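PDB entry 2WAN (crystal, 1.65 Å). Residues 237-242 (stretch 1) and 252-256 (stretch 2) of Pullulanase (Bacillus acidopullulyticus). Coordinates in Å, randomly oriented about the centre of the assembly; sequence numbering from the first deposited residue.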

# COMPACT_ATOMS: atom_id res chain seq x y z
N GLY A 237 45.98 -24.49 8.65
CA GLY A 237 44.74 -24.07 8.00
C GLY A 237 44.93 -23.78 6.52
O GLY A 237 46.07 -23.73 6.04
N GLU A 238 43.82 -23.59 5.81
CA GLU A 238 43.84 -23.36 4.37
C GLU A 238 42.55 -22.69 3.91
O GLU A 238 41.46 -23.01 4.40
CB GLU A 238 44.04 -24.68 3.62
CG GLU A 238 44.37 -24.54 2.15
CD GLU A 238 44.56 -25.88 1.44
OE1 GLU A 238 44.41 -25.92 0.21
OE2 GLU A 238 44.85 -26.88 2.12
N LYS A 239 42.67 -21.77 2.96
CA LYS A 239 41.52 -21.22 2.26
C LYS A 239 41.08 -22.26 1.23
O LYS A 239 41.89 -22.73 0.42
CB LYS A 239 41.87 -19.90 1.58
CG LYS A 239 40.67 -19.13 1.04
CD LYS A 239 41.12 -17.98 0.13
CE LYS A 239 39.93 -17.35 -0.58
NZ LYS A 239 40.38 -16.31 -1.54
N VAL A 240 39.81 -22.64 1.29
CA VAL A 240 39.28 -23.68 0.42
C VAL A 240 38.16 -23.14 -0.46
O VAL A 240 37.31 -22.37 0.00
CB VAL A 240 38.78 -24.91 1.22
CG1 VAL A 240 38.38 -26.06 0.29
CG2 VAL A 240 39.83 -25.38 2.22
N THR A 241 38.18 -23.51 -1.73
CA THR A 241 37.07 -23.21 -2.62
C THR A 241 36.23 -24.46 -2.84
O THR A 241 36.77 -25.54 -3.13
CB THR A 241 37.57 -22.62 -3.96
OG1 THR A 241 38.26 -21.39 -3.70
CG2 THR A 241 36.40 -22.33 -4.90
N PHE A 242 34.92 -24.30 -2.66
CA PHE A 242 33.93 -25.35 -2.89
C PHE A 242 33.14 -25.01 -4.14
O PHE A 242 32.75 -23.86 -4.34
CB PHE A 242 32.99 -25.47 -1.68
CG PHE A 242 33.70 -25.81 -0.41
CD1 PHE A 242 33.86 -27.14 -0.02
CD2 PHE A 242 34.24 -24.81 0.41
CE1 PHE A 242 34.53 -27.47 1.15
CE2 PHE A 242 34.91 -25.13 1.58
CZ PHE A 242 35.06 -26.46 1.96
N PHE A 252 32.95 -30.28 -6.11
CA PHE A 252 34.39 -30.32 -5.96
C PHE A 252 34.81 -29.44 -4.80
O PHE A 252 34.10 -28.52 -4.41
CB PHE A 252 35.08 -29.77 -7.22
CG PHE A 252 34.74 -30.51 -8.48
CD1 PHE A 252 35.33 -31.74 -8.77
CD2 PHE A 252 33.83 -29.97 -9.39
CE1 PHE A 252 35.02 -32.42 -9.95
CE2 PHE A 252 33.51 -30.64 -10.57
CZ PHE A 252 34.11 -31.87 -10.85
N ASP A 253 35.98 -29.73 -4.24
CA ASP A 253 36.69 -28.78 -3.39
C ASP A 253 38.14 -28.67 -3.87
O ASP A 253 38.63 -29.56 -4.56
CB ASP A 253 36.60 -29.14 -1.90
CG ASP A 253 37.31 -30.44 -1.56
OD1 ASP A 253 36.63 -31.49 -1.50
OD2 ASP A 253 38.54 -30.42 -1.33
N SER A 254 38.80 -27.57 -3.51
CA SER A 254 40.14 -27.26 -4.01
C SER A 254 41.26 -28.08 -3.35
O SER A 254 42.40 -28.04 -3.82
CB SER A 254 40.43 -25.76 -3.89
OG SER A 254 40.39 -25.35 -2.53
N VAL A 255 40.94 -28.80 -2.28
CA VAL A 255 41.92 -29.67 -1.63
C VAL A 255 41.92 -31.06 -2.26
O VAL A 255 42.98 -31.57 -2.63
CB VAL A 255 41.69 -29.76 -0.10
CG1 VAL A 255 42.71 -30.70 0.56
CG2 VAL A 255 41.77 -28.38 0.54
N ASN A 256 40.73 -31.65 -2.40
CA ASN A 256 40.59 -32.96 -3.04
C ASN A 256 40.80 -32.91 -4.55
O ASN A 256 41.20 -33.90 -5.16
CB ASN A 256 39.23 -33.60 -2.73
CG ASN A 256 39.08 -34.00 -1.27
OD1 ASN A 256 39.91 -34.72 -0.72
ND2 ASN A 256 38.01 -33.54 -0.63
O HOH W 1 42.50 -24.84 -1.19

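The two stretches run antiparallel, their end-to-end directions 172° apart, and a single beta bridge sets the register: Phe-242 faces Asp-253 as a non-hydrogen-bonded pair, CA to CA 4.4 Å, with both side chains on the same face of the sheet.

Two direct hydrogen bonds cross the contact, both between Thr-241 and Ser-254. Ser-254 N donates to Thr-241 O at 2.9 Å (angle at hydrogen 131°), a backbone bond as expected beside such a bridge. In return, Thr-241 N donates to Ser-254 OG at 3.0 Å and a nearly straight 168°. Here a side chain takes the acceptor role: with helical backbone angles from Ser-254 onward, the second stretch leaves the strand, while the p rotamer of Ser-254 holds OG against the neighbouring amide.

The same hydroxyl donates to water 1, OG to the water oxygen 2.6 Å. That water in turn donates to Glu-238 OE1 at 2.6 Å and to Lys-239 O at 2.7 Å, so it links Ser-254 to both the side chain and the backbone of the first stretch.

Around the bridge, CA-H...O contacts supplement these bonds: Asp-253 CA lies 3.3 Å from Thr-241 O, and Phe-242 CA 3.5 Å from Phe-252 O, each with 138° at the hydrogen.

Side-chain packing is modest, within a total buried area of 301 Å². Val-240 CG2 meets Val-255 CG2 at 3.9 Å, and Phe-242 CD1 approaches Asp-253 CB at 3.9 Å, the ring lying obliquely to it.

Within the second stretch, the Asp-253 carboxylate secures the turn. OD2 accepts from Asn-256 N at 2.7 Å and 176°, and weakly from Val-255 N at 3.0 Å and 130°; OD1 accepts from Asn-256 ND2 at 2.6 Å.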